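Long-range contacts in macro domain-containing protein (Thermosipho africanus, PDB 7OMU), which is of unknown function but joins a DarT-like domain to a macro domain in one chain, with adenosine-5-diphosphoribose bound in the macro-domain half of the model: residues Leu123-Asn128 and Ile167-Leu172; Tyr86-Asn91 and Ser150-Glu155; Tyr262-Val267 and Tyr288-Ser293; Ile182-Val187 and Pro206-Pro211. The protein carries 1 engineered substitution. All blocks are in the same frame, centred on the assembly; numbering follows the deposited sequence.

Contact 1. Residues Leu123-Asn128 and Ile167-Leu172; sequences LITDGN and IMAACL. Engineered in segment 167-172: Ala170 (natural residue Glu).
Thr125 OG1 works in both directions: it accepts the backbone N of Ala170 at 2.9 Å and donates its own proton to Gly127 O. Thr125 OG1 reaches Gly127 O at 2.6 Å, in the carbonyl plane, so the hydroxyl ties strand 123-125 to the loop that follows it and to strand 170-172. Its chi1 of 78° sets OG1 between the backbone N and the carbonyl carbon. The methyl CG2 takes the place beside the backbone N and meets Leu172 CD1 at 3.6 Å, the two side chains crossing at about a right angle. Ala170, an engineered residue that is Glu in nature, puts its CB near the hydroxyl.

The main chains pair as antiparallel strands. Leu123 and Leu172 exchange two backbone hydrogen bonds, and Thr125 N reaches Ala170 O at 2.9 Å in a nearly straight bond (173°). Leu123 and Leu172 also meet CB to CB at 4.1 Å. Further along, Asn128 and Met168 lie side by side and point the same way; Asn128 ND2 faces the methionine CE and hydrogen-bonds to Glu300, while OD1 takes Ala130 N. Strand 82-86 flanks 170-174 on its far side, and helix 145-148 packs on Ile124 and Ala169. In this buried part of an antiparallel sheet, beside the paired strands, the threonine hydroxyl satisfies an amide and a carbonyl.

Contact 2. Residues Tyr86-Asn91 and Ser150-Glu155; sequences YFQPRN and SVKDME
Gln88 lies against the backbone of residues 151-152. Its CB sits 3.4 Å from Val151 O, and CG, anti to the backbone N, stays beside that same carbonyl oxygen. At CG the chain bends (chi2 61°). The amide then divides its two ends: NE2 gives a weak hydrogen bond to Val151 O at 3.4 Å, while OE1 turns back to accept Arg90 N at 3.0 Å. Lys152 O is also close to NE2, but at a poor angle.

Phe87 CB rests on Val151 CG2 at 3.9 Å, and Lys152 bends at chi2 to lay CD alongside Phe87 O. Arg90, the centre of an inverse gamma turn, runs extended from CG to NE, and its NH1 donates to Glu155 O at 2.9 Å, with that oxygen at the edge of the guanidinium, in its plane, though NH1 is tilted 32° from the carbonyl plane. Ile167 packs on Gln88 and Phe215 on Arg90, and the side chain of Glu155 comes to about 7 Å from the bound adenosine-5-diphosphoribose.

A loop and a 3-10 turn with its following loop are thus joined by side-chain amide and guanidinium groups that reach backbone carbonyls, the arginine bond being sounder than the weak glutamine one.

Contact 3. Residues Tyr262-Val267 and Tyr288-Ser293; sequences YQFPDV and YKRESS
A single carboxylate oxygen, Asp266 OD2, accepts from two side chains of the other segment. Tyr288 OH donates to the anti lone pair of Asp266 OD2 at 2.7 Å. Arg290 NH1 comes to the syn side of Asp266 OD2 at 3.0 Å, 18° out of the carboxylate plane. The same NH1 also faces OD1, which completes the salt bridge. A chi1 of 65° puts Asp266 CG between the backbone N and the carbonyl carbon.

The aromatic and aliphatic parts fit around this polar knot. Val267 CG2 touches the edge of the Tyr288 ring, 3.9 Å from CE2, and Asp266 OD2 lies at the edge of that ring too. Arg290, two residues on, folds back over Tyr288: its CB stands 3.8 Å above the centre of the tyrosine ring. Its chain bends at chi3, and Phe264 CD1 lies over a face of the guanidinium, 3.7 Å from NH2, the ring and guanidinium planes 82° apart. The arginine charge and the tyrosine hydroxyl would probably favour the ionised form of Asp266.

Phe314 of the neighbouring strand meets the Phe264 ring and also touches Val267 and Arg290. The contact thus joins the start of helix 265-275 to the end of edge strand 286-288, in the layered arrangement of helices around a mixed sheet that characterises macro domains.

Contact 4. Residues Ile182-Val187 and Pro206-Pro211; sequences ISAIYV and PVIPDP
Ile208 fills the notch between Ala184 and Tyr186. Its CG1 is anti to the carbonyl carbon (chi1 -56°). Its CD1 lands 3.8 Å from Ala184 CB and 3.6 Å from Tyr186 CE1, and because the alanine carries nothing beyond CB, the isoleucine tip can settle there beside the phenol. Ile208 CB and CG2 continue along the CD1-CE1 side of the ring, the two side chains lying side by side and pointing the same way. The ring approaches them obliquely, stacks on Phe213 and sends its hydroxyl to Glu25. Two residues earlier, Pro206 is a second bump: CD sits 3.2 Å from Ser183 O and CB 4.1 Å from Ala184 CB.

Beneath these side chains runs the parallel pairing of a beta-alpha-beta crossover, strands 182-187 and 207-209 joined through helix 190-200. Ile185 N bonds to Pro206 O at 3.0 Å and Ile185 O takes Ile208 N. Val187 N gives a weak bond to Ile208 O, and Val187 O accepts Asp210 N at 2.8 Å, nearly along the C=O axis.

On the other face Ile185, Val187 and Val207 form a hydrophobic surface for the connecting helix. Val187 CG2 and Val207 CG1 meet at 4.0 Å, the two branches slanting across each other. Leu196 presses on Ile185 and Val187, Val192 lies against Val187, and Ala193 reaches Val207.

Contacts 1 and 2 alternate along the chain and touch, their centres about 11 Å apart: the Phe87 ring of contact 2 packs on the backbone of Ala169 and Ala170, next to the strand pairing of contact 1 in the antiparallel sheet. Contact 4 follows, about 16 Å from contact 2 by centres, in the mixed sheet of strands 25-31, 107-113, 182-187 and 207-209; all three belong to the DarT-like part of the chain. Contact 3 comes last, in the macro domain, with centres about 24 Å from contact 2 and about 35 Å from contact 4. Nearest atoms of contacts 2 and 3 are about 7 Å apart, which suggests that contact 2 lies near the domain junction.

Contact 1. Residues Leu123-Asn128 and Ile167-Leu172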
loop_
_atom_site.group_PDB
_atom_site.type_symbol
_atom_site.label_atom_id
_atom_site.label_comp_id
_atom_site.label_asym_id
_atom_site.label_seq_id
_atom_site.Cartn_x
_atom_site.Cartn_y
_atom_site.Cartn_z
ATOM N N LEU A 123 -15.538 20.434 -8.352
ATOM C CA LEU A 123 -16.237 19.748 -7.238
ATOM C C LEU A 123 -15.205 18.955 -6.433
ATOM O O LEU A 123 -14.155 18.591 -7.000
ATOM C CB LEU A 123 -17.319 18.832 -7.812
ATOM C CG LEU A 123 -18.280 19.482 -8.804
ATOM C CD1 LEU A 123 -19.130 18.432 -9.493
ATOM C CD2 LEU A 123 -19.165 20.505 -8.123
ATOM N N ILE A 124 -15.507 18.719 -5.156
ATOM C CA ILE A 124 -14.640 17.981 -4.196
ATOM C C ILE A 124 -15.503 16.937 -3.488
ATOM O O ILE A 124 -16.530 17.315 -2.888
ATOM C CB ILE A 124 -13.953 18.966 -3.232
ATOM C CG1 ILE A 124 -12.963 19.852 -3.994
ATOM C CG2 ILE A 124 -13.286 18.233 -2.079
ATOM C CD1 ILE A 124 -12.348 20.958 -3.174
ATOM N N THR A 125 -15.099 15.669 -3.589
ATOM C CA THR A 125 -15.772 14.497 -2.974
ATOM C C THR A 125 -15.111 14.207 -1.619
ATOM O O THR A 125 -13.902 14.484 -1.480
ATOM C CB THR A 125 -15.702 13.290 -3.916
ATOM O OG1 THR A 125 -14.390 12.732 -3.824
ATOM C CG2 THR A 125 -16.005 13.648 -5.353
ATOM N N ASP A 126 -15.874 13.671 -0.662
ATOM C CA ASP A 126 -15.359 13.257 0.671
ATOM C C ASP A 126 -14.923 11.788 0.599
ATOM O O ASP A 126 -14.546 11.234 1.647
ATOM C CB ASP A 126 -16.389 13.514 1.778
ATOM C CG ASP A 126 -17.626 12.631 1.713
ATOM O OD1 ASP A 126 -17.906 12.087 0.627
ATOM O OD2 ASP A 126 -18.307 12.503 2.748
ATOM N N GLY A 127 -14.984 11.189 -0.593
ATOM C CA GLY A 127 -14.575 9.796 -0.842
ATOM C C GLY A 127 -14.778 9.401 -2.295
ATOM O O GLY A 127 -14.854 10.306 -3.145
ATOM N N ASN A 128 -14.856 8.092 -2.560
ATOM C CA ASN A 128 -15.082 7.497 -3.903
ATOM C C ASN A 128 -16.307 8.168 -4.537
ATOM O O ASN A 128 -17.417 7.974 -4.016
ATOM C CB ASN A 128 -15.255 5.982 -3.805
ATOM C CG ASN A 128 -15.273 5.292 -5.151
ATOM O OD1 ASN A 128 -15.800 5.824 -6.125
ATOM N ND2 ASN A 128 -14.706 4.102 -5.212
ATOM N N ILE A 167 -10.486 7.374 1.238
ATOM C CA ILE A 167 -9.089 7.514 0.718
ATOM C C ILE A 167 -9.111 7.849 -0.782
ATOM O O ILE A 167 -8.124 8.432 -1.281
ATOM C CB ILE A 167 -8.257 6.253 1.011
ATOM C CG1 ILE A 167 -6.773 6.509 0.747
ATOM C CG2 ILE A 167 -8.771 5.048 0.230
ATOM C CD1 ILE A 167 -5.869 5.403 1.220
ATOM N N MET A 168 -10.199 7.511 -1.475
ATOM C CA MET A 168 -10.393 7.834 -2.911
ATOM C C MET A 168 -11.182 9.138 -3.052
ATOM O O MET A 168 -11.777 9.355 -4.122
ATOM C CB MET A 168 -11.124 6.690 -3.615
ATOM C CG MET A 168 -10.285 5.447 -3.679
ATOM S SD MET A 168 -11.027 4.175 -4.693
ATOM C CE MET A 168 -12.096 3.391 -3.484
ATOM N N ALA A 169 -11.179 9.983 -2.017
ATOM C CA ALA A 169 -11.595 11.399 -2.111
ATOM C C ALA A 169 -10.828 12.021 -3.275
ATOM O O ALA A 169 -9.644 11.641 -3.483
ATOM C CB ALA A 169 -11.334 12.140 -0.821
ATOM N N ALA A 170 -11.484 12.919 -4.011
ATOM C CA ALA A 170 -10.997 13.444 -5.305
ATOM C C ALA A 170 -11.537 14.851 -5.553
ATOM O O ALA A 170 -12.562 15.234 -4.950
ATOM C CB ALA A 170 -11.402 12.509 -6.419
ATOM N N CYS A 171 -10.836 15.578 -6.422
ATOM C CA CYS A 171 -11.248 16.868 -7.021
ATOM C C CYS A 171 -11.731 16.594 -8.445
ATOM O O CYS A 171 -10.909 16.140 -9.256
ATOM C CB CYS A 171 -10.076 17.838 -7.021
ATOM S SG CYS A 171 -10.352 19.296 -8.052
ATOM N N LEU A 172 -13.017 16.826 -8.719
ATOM C CA LEU A 172 -13.648 16.583 -10.045
ATOM C C LEU A 172 -13.599 17.872 -10.876
ATOM O O LEU A 172 -14.264 18.852 -10.495
ATOM C CB LEU A 172 -15.089 16.107 -9.847
ATOM C CG LEU A 172 -15.262 14.881 -8.955
ATOM C CD1 LEU A 172 -16.735 14.568 -8.768
ATOM C CD2 LEU A 172 -14.530 13.677 -9.521
#

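Contact 2. Residues Tyr86-Asn91 and Ser150-Glu155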
loop_
_atom_site.group_PDB
_atom_site.type_symbol
_atom_site.label_atom_id
_atom_site.label_comp_id
_atom_site.label_asym_id
_atom_site.label_seq_id
_atom_site.Cartn_x
_atom_site.Cartn_y
_atom_site.Cartn_z
ATOM N N TYR A 86 -7.369 12.318 -7.822
ATOM C CA TYR A 86 -7.302 11.799 -6.429
ATOM C C TYR A 86 -6.361 12.671 -5.590
ATOM O O TYR A 86 -5.355 13.154 -6.131
ATOM C CB TYR A 86 -6.792 10.356 -6.400
ATOM C CG TYR A 86 -7.683 9.324 -7.043
ATOM C CD1 TYR A 86 -8.864 8.922 -6.440
ATOM C CD2 TYR A 86 -7.326 8.715 -8.232
ATOM C CE1 TYR A 86 -9.678 7.957 -7.011
ATOM C CE2 TYR A 86 -8.127 7.752 -8.818
ATOM C CZ TYR A 86 -9.307 7.368 -8.206
ATOM O OH TYR A 86 -10.094 6.419 -8.794
ATOM N N PHE A 87 -6.666 12.838 -4.302
ATOM C CA PHE A 87 -5.752 13.436 -3.295
ATOM C C PHE A 87 -4.704 12.397 -2.897
ATOM O O PHE A 87 -3.563 12.781 -2.561
ATOM C CB PHE A 87 -6.523 13.898 -2.058
ATOM C CG PHE A 87 -7.472 15.031 -2.327
ATOM C CD1 PHE A 87 -7.006 16.332 -2.402
ATOM C CD2 PHE A 87 -8.819 14.794 -2.526
ATOM C CE1 PHE A 87 -7.874 17.376 -2.668
ATOM C CE2 PHE A 87 -9.686 15.840 -2.793
ATOM C CZ PHE A 87 -9.214 17.129 -2.855
ATOM N N GLN A 88 -5.111 11.124 -2.907
ATOM C CA GLN A 88 -4.257 9.956 -2.592
ATOM C C GLN A 88 -4.397 8.931 -3.710
ATOM O O GLN A 88 -5.423 8.266 -3.808
ATOM C CB GLN A 88 -4.673 9.364 -1.244
ATOM C CG GLN A 88 -3.981 8.049 -0.924
ATOM C CD GLN A 88 -2.487 8.231 -0.845
ATOM O OE1 GLN A 88 -1.764 8.076 -1.835
ATOM N NE2 GLN A 88 -2.028 8.592 0.344
ATOM N N PRO A 89 -3.390 8.786 -4.598
ATOM C CA PRO A 89 -3.439 7.781 -5.662
ATOM C C PRO A 89 -3.089 6.355 -5.202
ATOM O O PRO A 89 -3.514 5.419 -5.864
ATOM C CB PRO A 89 -2.385 8.278 -6.662
ATOM C CG PRO A 89 -1.374 8.995 -5.793
ATOM C CD PRO A 89 -2.169 9.606 -4.656
ATOM N N ARG A 90 -2.321 6.217 -4.112
ATOM C CA ARG A 90 -1.962 4.908 -3.505
ATOM C C ARG A 90 -3.183 4.399 -2.733
ATOM O O ARG A 90 -3.162 4.464 -1.485
ATOM C CB ARG A 90 -0.730 5.067 -2.612
ATOM C CG ARG A 90 -0.110 3.759 -2.148
ATOM C CD ARG A 90 1.107 4.028 -1.278
ATOM N NE ARG A 90 1.694 2.823 -0.707
ATOM C CZ ARG A 90 1.196 2.149 0.333
ATOM N NH1 ARG A 90 0.077 2.548 0.924
ATOM N NH2 ARG A 90 1.817 1.068 0.778
ATOM N N ASN A 91 -4.187 3.898 -3.467
ATOM C CA ASN A 91 -5.579 3.676 -2.992
ATOM C C ASN A 91 -6.153 2.404 -3.620
ATOM O O ASN A 91 -5.555 1.837 -4.531
ATOM C CB ASN A 91 -6.429 4.912 -3.303
ATOM C CG ASN A 91 -6.625 5.140 -4.787
ATOM O OD1 ASN A 91 -6.903 4.210 -5.541
ATOM N ND2 ASN A 91 -6.493 6.383 -5.217
ATOM N N SER A 150 -6.508 15.183 4.078
ATOM C CA SER A 150 -5.640 14.421 5.018
ATOM C C SER A 150 -5.464 12.970 4.546
ATOM O O SER A 150 -4.480 12.342 4.964
ATOM C CB SER A 150 -6.184 14.462 6.414
ATOM O OG SER A 150 -7.272 13.563 6.543
ATOM N N VAL A 151 -6.378 12.456 3.716
ATOM C CA VAL A 151 -6.335 11.068 3.158
ATOM C C VAL A 151 -5.000 10.841 2.433
ATOM O O VAL A 151 -4.671 9.668 2.143
ATOM C CB VAL A 151 -7.518 10.782 2.215
ATOM C CG1 VAL A 151 -8.852 10.872 2.939
ATOM C CG2 VAL A 151 -7.507 11.672 0.982
ATOM N N LYS A 152 -4.267 11.917 2.125
ATOM C CA LYS A 152 -2.903 11.844 1.539
ATOM C C LYS A 152 -1.947 11.168 2.539
ATOM O O LYS A 152 -0.923 10.623 2.085
ATOM C CB LYS A 152 -2.443 13.242 1.109
ATOM C CG LYS A 152 -1.007 13.347 0.600
ATOM C CD LYS A 152 -0.657 12.431 -0.558
ATOM C CE LYS A 152 0.842 12.313 -0.751
ATOM N NZ LYS A 152 1.189 11.308 -1.783
ATOM N N ASP A 153 -2.274 11.178 3.837
ATOM C CA ASP A 153 -1.432 10.618 4.931
ATOM C C ASP A 153 -1.919 9.219 5.341
ATOM O O ASP A 153 -1.275 8.620 6.215
ATOM C CB ASP A 153 -1.409 11.556 6.141
ATOM C CG ASP A 153 -0.834 12.932 5.847
ATOM O OD1 ASP A 153 0.084 13.016 4.997
ATOM O OD2 ASP A 153 -1.315 13.910 6.469
ATOM N N MET A 154 -2.993 8.708 4.733
ATOM C CA MET A 154 -3.500 7.324 4.947
ATOM C C MET A 154 -2.600 6.326 4.206
ATOM O O MET A 154 -2.473 6.453 2.967
ATOM C CB MET A 154 -4.927 7.169 4.418
ATOM C CG MET A 154 -5.994 7.500 5.420
ATOM S SD MET A 154 -7.613 6.901 4.872
ATOM C CE MET A 154 -8.676 8.146 5.603
ATOM N N GLU A 155 -2.036 5.347 4.922
ATOM C CA GLU A 155 -1.105 4.333 4.347
ATOM C C GLU A 155 -1.826 2.986 4.184
ATOM O O GLU A 155 -1.281 2.109 3.475
ATOM C CB GLU A 155 0.188 4.221 5.167
ATOM C CG GLU A 155 0.057 4.567 6.644
ATOM C CD GLU A 155 1.382 4.639 7.401
ATOM O OE1 GLU A 155 2.448 4.455 6.766
ATOM O OE2 GLU A 155 1.353 4.889 8.626
#

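Contact 3. Residues Tyr262-Val267 and Tyr288-Ser293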
loop_
_atom_site.group_PDB
_atom_site.type_symbol
_atom_site.label_atom_id
_atom_site.label_comp_id
_atom_site.label_asym_id
_atom_site.label_seq_id
_atom_site.Cartn_x
_atom_site.Cartn_y
_atom_site.Cartn_z
ATOM N N TYR A 262 -6.873 -3.574 13.800
ATOM C CA TYR A 262 -7.850 -2.707 13.092
ATOM C C TYR A 262 -8.083 -3.261 11.686
ATOM O O TYR A 262 -9.256 -3.358 11.286
ATOM C CB TYR A 262 -7.413 -1.238 13.151
ATOM C CG TYR A 262 -7.567 -0.661 14.536
ATOM C CD1 TYR A 262 -8.819 -0.481 15.103
ATOM C CD2 TYR A 262 -6.462 -0.360 15.311
ATOM C CE1 TYR A 262 -8.970 0.008 16.388
ATOM C CE2 TYR A 262 -6.592 0.125 16.601
ATOM C CZ TYR A 262 -7.851 0.311 17.144
ATOM O OH TYR A 262 -7.965 0.787 18.423
ATOM N N GLN A 263 -7.011 -3.636 10.985
ATOM C CA GLN A 263 -7.072 -4.097 9.573
ATOM C C GLN A 263 -7.570 -5.549 9.526
ATOM O O GLN A 263 -8.358 -5.852 8.623
ATOM C CB GLN A 263 -5.717 -3.923 8.880
ATOM C CG GLN A 263 -5.837 -3.800 7.367
ATOM C CD GLN A 263 -4.547 -3.491 6.644
ATOM O OE1 GLN A 263 -3.507 -3.215 7.235
ATOM N NE2 GLN A 263 -4.608 -3.530 5.326
ATOM N N PHE A 264 -7.151 -6.400 10.469
ATOM C CA PHE A 264 -7.401 -7.870 10.469
ATOM C C PHE A 264 -7.938 -8.312 11.832
ATOM O O PHE A 264 -7.326 -9.133 12.519
ATOM C CB PHE A 264 -6.117 -8.611 10.085
ATOM C CG PHE A 264 -5.429 -8.056 8.862
ATOM C CD1 PHE A 264 -5.993 -8.204 7.603
ATOM C CD2 PHE A 264 -4.225 -7.379 8.965
ATOM C CE1 PHE A 264 -5.367 -7.692 6.478
ATOM C CE2 PHE A 264 -3.597 -6.866 7.837
ATOM C CZ PHE A 264 -4.171 -7.023 6.597
ATOM N N PRO A 265 -9.111 -7.794 12.262
ATOM C CA PRO A 265 -9.609 -8.035 13.618
ATOM C C PRO A 265 -9.801 -9.522 13.971
ATOM O O PRO A 265 -9.666 -9.861 15.133
ATOM C CB PRO A 265 -10.942 -7.269 13.649
ATOM C CG PRO A 265 -11.331 -7.136 12.196
ATOM C CD PRO A 265 -10.018 -6.956 11.469
ATOM N N ASP A 266 -10.099 -10.372 12.985
ATOM C CA ASP A 266 -10.212 -11.843 13.184
ATOM C C ASP A 266 -8.871 -12.408 13.677
ATOM O O ASP A 266 -8.909 -13.377 14.456
ATOM C CB ASP A 266 -10.665 -12.558 11.911
ATOM C CG ASP A 266 -9.656 -12.462 10.785
ATOM O OD1 ASP A 266 -9.310 -11.317 10.418
ATOM O OD2 ASP A 266 -9.213 -13.525 10.293
ATOM N N VAL A 267 -7.741 -11.835 13.243
ATOM C CA VAL A 267 -6.369 -12.258 13.666
ATOM C C VAL A 267 -6.221 -11.991 15.168
ATOM O O VAL A 267 -5.635 -12.833 15.873
ATOM C CB VAL A 267 -5.258 -11.550 12.862
ATOM C CG1 VAL A 267 -3.868 -11.874 13.395
ATOM C CG2 VAL A 267 -5.330 -11.879 11.378
ATOM N N TYR A 288 -1.692 -18.986 11.893
ATOM C CA TYR A 288 -3.116 -18.834 11.494
ATOM C C TYR A 288 -3.206 -19.016 9.980
ATOM O O TYR A 288 -2.741 -18.124 9.256
ATOM C CB TYR A 288 -3.636 -17.462 11.931
ATOM C CG TYR A 288 -5.072 -17.136 11.596
ATOM C CD1 TYR A 288 -6.023 -18.119 11.381
ATOM C CD2 TYR A 288 -5.493 -15.818 11.554
ATOM C CE1 TYR A 288 -7.339 -17.796 11.096
ATOM C CE2 TYR A 288 -6.806 -15.477 11.276
ATOM C CZ TYR A 288 -7.737 -16.471 11.047
ATOM O OH TYR A 288 -9.036 -16.144 10.779
ATOM N N LYS A 289 -3.755 -20.146 9.526
ATOM C CA LYS A 289 -3.931 -20.459 8.086
ATOM C C LYS A 289 -5.248 -19.837 7.610
ATOM O O LYS A 289 -6.172 -20.582 7.263
ATOM C CB LYS A 289 -3.837 -21.970 7.862
ATOM C CG LYS A 289 -2.462 -22.557 8.151
ATOM C CD LYS A 289 -2.344 -24.020 7.812
ATOM C CE LYS A 289 -1.047 -24.634 8.286
ATOM N NZ LYS A 289 -1.044 -26.104 8.090
ATOM N N ARG A 290 -5.297 -18.504 7.598
ATOM C CA ARG A 290 -6.467 -17.667 7.226
ATOM C C ARG A 290 -6.828 -17.910 5.755
ATOM O O ARG A 290 -5.976 -17.638 4.883
ATOM C CB ARG A 290 -6.114 -16.197 7.472
ATOM C CG ARG A 290 -7.299 -15.278 7.716
ATOM C CD ARG A 290 -6.805 -13.905 8.131
ATOM N NE ARG A 290 -6.905 -12.939 7.054
ATOM C CZ ARG A 290 -7.681 -11.867 7.073
ATOM N NH1 ARG A 290 -8.435 -11.609 8.124
ATOM N NH2 ARG A 290 -7.701 -11.045 6.037
ATOM N N GLU A 291 -8.048 -18.388 5.490
ATOM C CA GLU A 291 -8.538 -18.730 4.125
ATOM C C GLU A 291 -9.091 -17.472 3.437
ATOM O O GLU A 291 -9.485 -17.576 2.263
ATOM C CB GLU A 291 -9.565 -19.864 4.189
ATOM C CG GLU A 291 -8.927 -21.208 4.518
ATOM C CD GLU A 291 -9.850 -22.416 4.536
ATOM O OE1 GLU A 291 -10.685 -22.539 3.610
ATOM O OE2 GLU A 291 -9.722 -23.242 5.475
ATOM N N SER A 292 -9.091 -16.329 4.130
ATOM C CA SER A 292 -9.543 -15.006 3.615
ATOM C C SER A 292 -8.620 -14.558 2.474
ATOM O O SER A 292 -7.421 -14.887 2.523
ATOM C CB SER A 292 -9.593 -13.974 4.732
ATOM O OG SER A 292 -10.561 -12.964 4.476
ATOM N N SER A 293 -9.176 -13.849 1.486
ATOM C CA SER A 293 -8.458 -13.267 0.321
ATOM C C SER A 293 -8.116 -11.799 0.602
ATOM O O SER A 293 -9.053 -11.000 0.792
ATOM C CB SER A 293 -9.272 -13.396 -0.937
ATOM O OG SER A 293 -8.743 -12.561 -1.956
#

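Contact 4. Residues Ile182-Val187 and Pro206-Pro211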
loop_
_atom_site.group_PDB
_atom_site.type_symbol
_atom_site.label_atom_id
_atom_site.label_comp_id
_atom_site.label_asym_id
_atom_site.label_seq_id
_atom_site.Cartn_x
_atom_site.Cartn_y
_atom_site.Cartn_z
ATOM N N ILE A 182 -0.121 20.351 -15.302
ATOM C CA ILE A 182 0.624 19.091 -14.994
ATOM C C ILE A 182 2.019 19.426 -14.437
ATOM O O ILE A 182 2.809 20.081 -15.157
ATOM C CB ILE A 182 0.692 18.176 -16.232
ATOM C CG1 ILE A 182 -0.705 17.740 -16.676
ATOM C CG2 ILE A 182 1.594 16.978 -15.978
ATOM C CD1 ILE A 182 -0.715 16.870 -17.919
ATOM N N SER A 183 2.304 18.962 -13.210
ATOM C CA SER A 183 3.573 19.161 -12.459
ATOM C C SER A 183 4.639 18.201 -12.975
ATOM O O SER A 183 5.758 18.648 -13.267
ATOM C CB SER A 183 3.396 18.923 -10.981
ATOM O OG SER A 183 2.402 19.765 -10.424
ATOM N N ALA A 184 4.302 16.915 -13.007
ATOM C CA ALA A 184 5.246 15.803 -13.230
ATOM C C ALA A 184 4.463 14.527 -13.521
ATOM O O ALA A 184 3.225 14.552 -13.426
ATOM C CB ALA A 184 6.122 15.636 -12.017
ATOM N N ILE A 185 5.169 13.456 -13.868
ATOM C CA ILE A 185 4.580 12.100 -14.054
ATOM C C ILE A 185 5.382 11.127 -13.189
ATOM O O ILE A 185 6.618 11.067 -13.358
ATOM C CB ILE A 185 4.561 11.710 -15.544
ATOM C CG1 ILE A 185 3.667 12.651 -16.354
ATOM C CG2 ILE A 185 4.150 10.256 -15.720
ATOM C CD1 ILE A 185 4.334 13.172 -17.593
ATOM N N TYR A 186 4.697 10.442 -12.274
ATOM C CA TYR A 186 5.285 9.433 -11.363
ATOM C C TYR A 186 5.193 8.069 -12.046
ATOM O O TYR A 186 4.213 7.805 -12.764
ATOM C CB TYR A 186 4.608 9.486 -9.992
ATOM C CG TYR A 186 4.911 10.742 -9.218
ATOM C CD1 TYR A 186 6.099 10.887 -8.519
ATOM C CD2 TYR A 186 4.022 11.804 -9.207
ATOM C CE1 TYR A 186 6.391 12.047 -7.818
ATOM C CE2 TYR A 186 4.301 12.970 -8.511
ATOM C CZ TYR A 186 5.486 13.088 -7.810
ATOM O OH TYR A 186 5.758 14.232 -7.127
ATOM N N VAL A 187 6.213 7.242 -11.819
ATOM C CA VAL A 187 6.511 6.014 -12.607
ATOM C C VAL A 187 7.202 5.009 -11.682
ATOM O O VAL A 187 7.864 5.451 -10.735
ATOM C CB VAL A 187 7.371 6.395 -13.826
ATOM C CG1 VAL A 187 8.058 5.194 -14.440
ATOM C CG2 VAL A 187 6.552 7.119 -14.882
ATOM N N PRO A 206 9.063 16.953 -15.341
ATOM C CA PRO A 206 9.839 15.893 -14.703
ATOM C C PRO A 206 9.146 14.526 -14.759
ATOM O O PRO A 206 7.952 14.459 -14.523
ATOM C CB PRO A 206 9.948 16.313 -13.228
ATOM C CG PRO A 206 9.600 17.783 -13.206
ATOM C CD PRO A 206 8.685 18.005 -14.390
ATOM N N VAL A 207 9.911 13.480 -15.075
ATOM C CA VAL A 207 9.497 12.059 -14.884
ATOM C C VAL A 207 10.244 11.518 -13.661
ATOM O O VAL A 207 11.473 11.343 -13.739
ATOM C CB VAL A 207 9.756 11.208 -16.140
ATOM C CG1 VAL A 207 9.308 9.768 -15.936
ATOM C CG2 VAL A 207 9.085 11.805 -17.367
ATOM N N ILE A 208 9.511 11.286 -12.574
ATOM C CA ILE A 208 10.049 10.866 -11.249
ATOM C C ILE A 208 9.751 9.386 -11.056
ATOM O O ILE A 208 8.596 8.970 -11.112
ATOM C CB ILE A 208 9.424 11.717 -10.128
ATOM C CG1 ILE A 208 9.645 13.214 -10.373
ATOM C CG2 ILE A 208 9.942 11.276 -8.766
ATOM C CD1 ILE A 208 8.679 14.104 -9.633
ATOM N N PRO A 209 10.781 8.544 -10.841
ATOM C CA PRO A 209 10.566 7.151 -10.463
ATOM C C PRO A 209 10.345 7.079 -8.946
ATOM O O PRO A 209 11.154 7.621 -8.224
ATOM C CB PRO A 209 11.864 6.473 -10.915
ATOM C CG PRO A 209 12.916 7.549 -10.735
ATOM C CD PRO A 209 12.207 8.876 -10.944
ATOM N N ASP A 210 9.251 6.453 -8.507
ATOM C CA ASP A 210 8.926 6.283 -7.069
ATOM C C ASP A 210 8.081 5.026 -6.878
ATOM O O ASP A 210 6.858 5.062 -6.985
ATOM C CB ASP A 210 8.236 7.529 -6.517
ATOM C CG ASP A 210 8.113 7.519 -5.006
ATOM O OD1 ASP A 210 8.140 6.410 -4.417
ATOM O OD2 ASP A 210 8.001 8.620 -4.437
ATOM N N PRO A 211 8.715 3.879 -6.557
ATOM C CA PRO A 211 7.998 2.615 -6.397
ATOM C C PRO A 211 6.861 2.650 -5.359
ATOM O O PRO A 211 5.929 1.860 -5.484
ATOM C CB PRO A 211 9.102 1.638 -5.940
ATOM C CG PRO A 211 10.395 2.247 -6.426
ATOM C CD PRO A 211 10.163 3.739 -6.345
#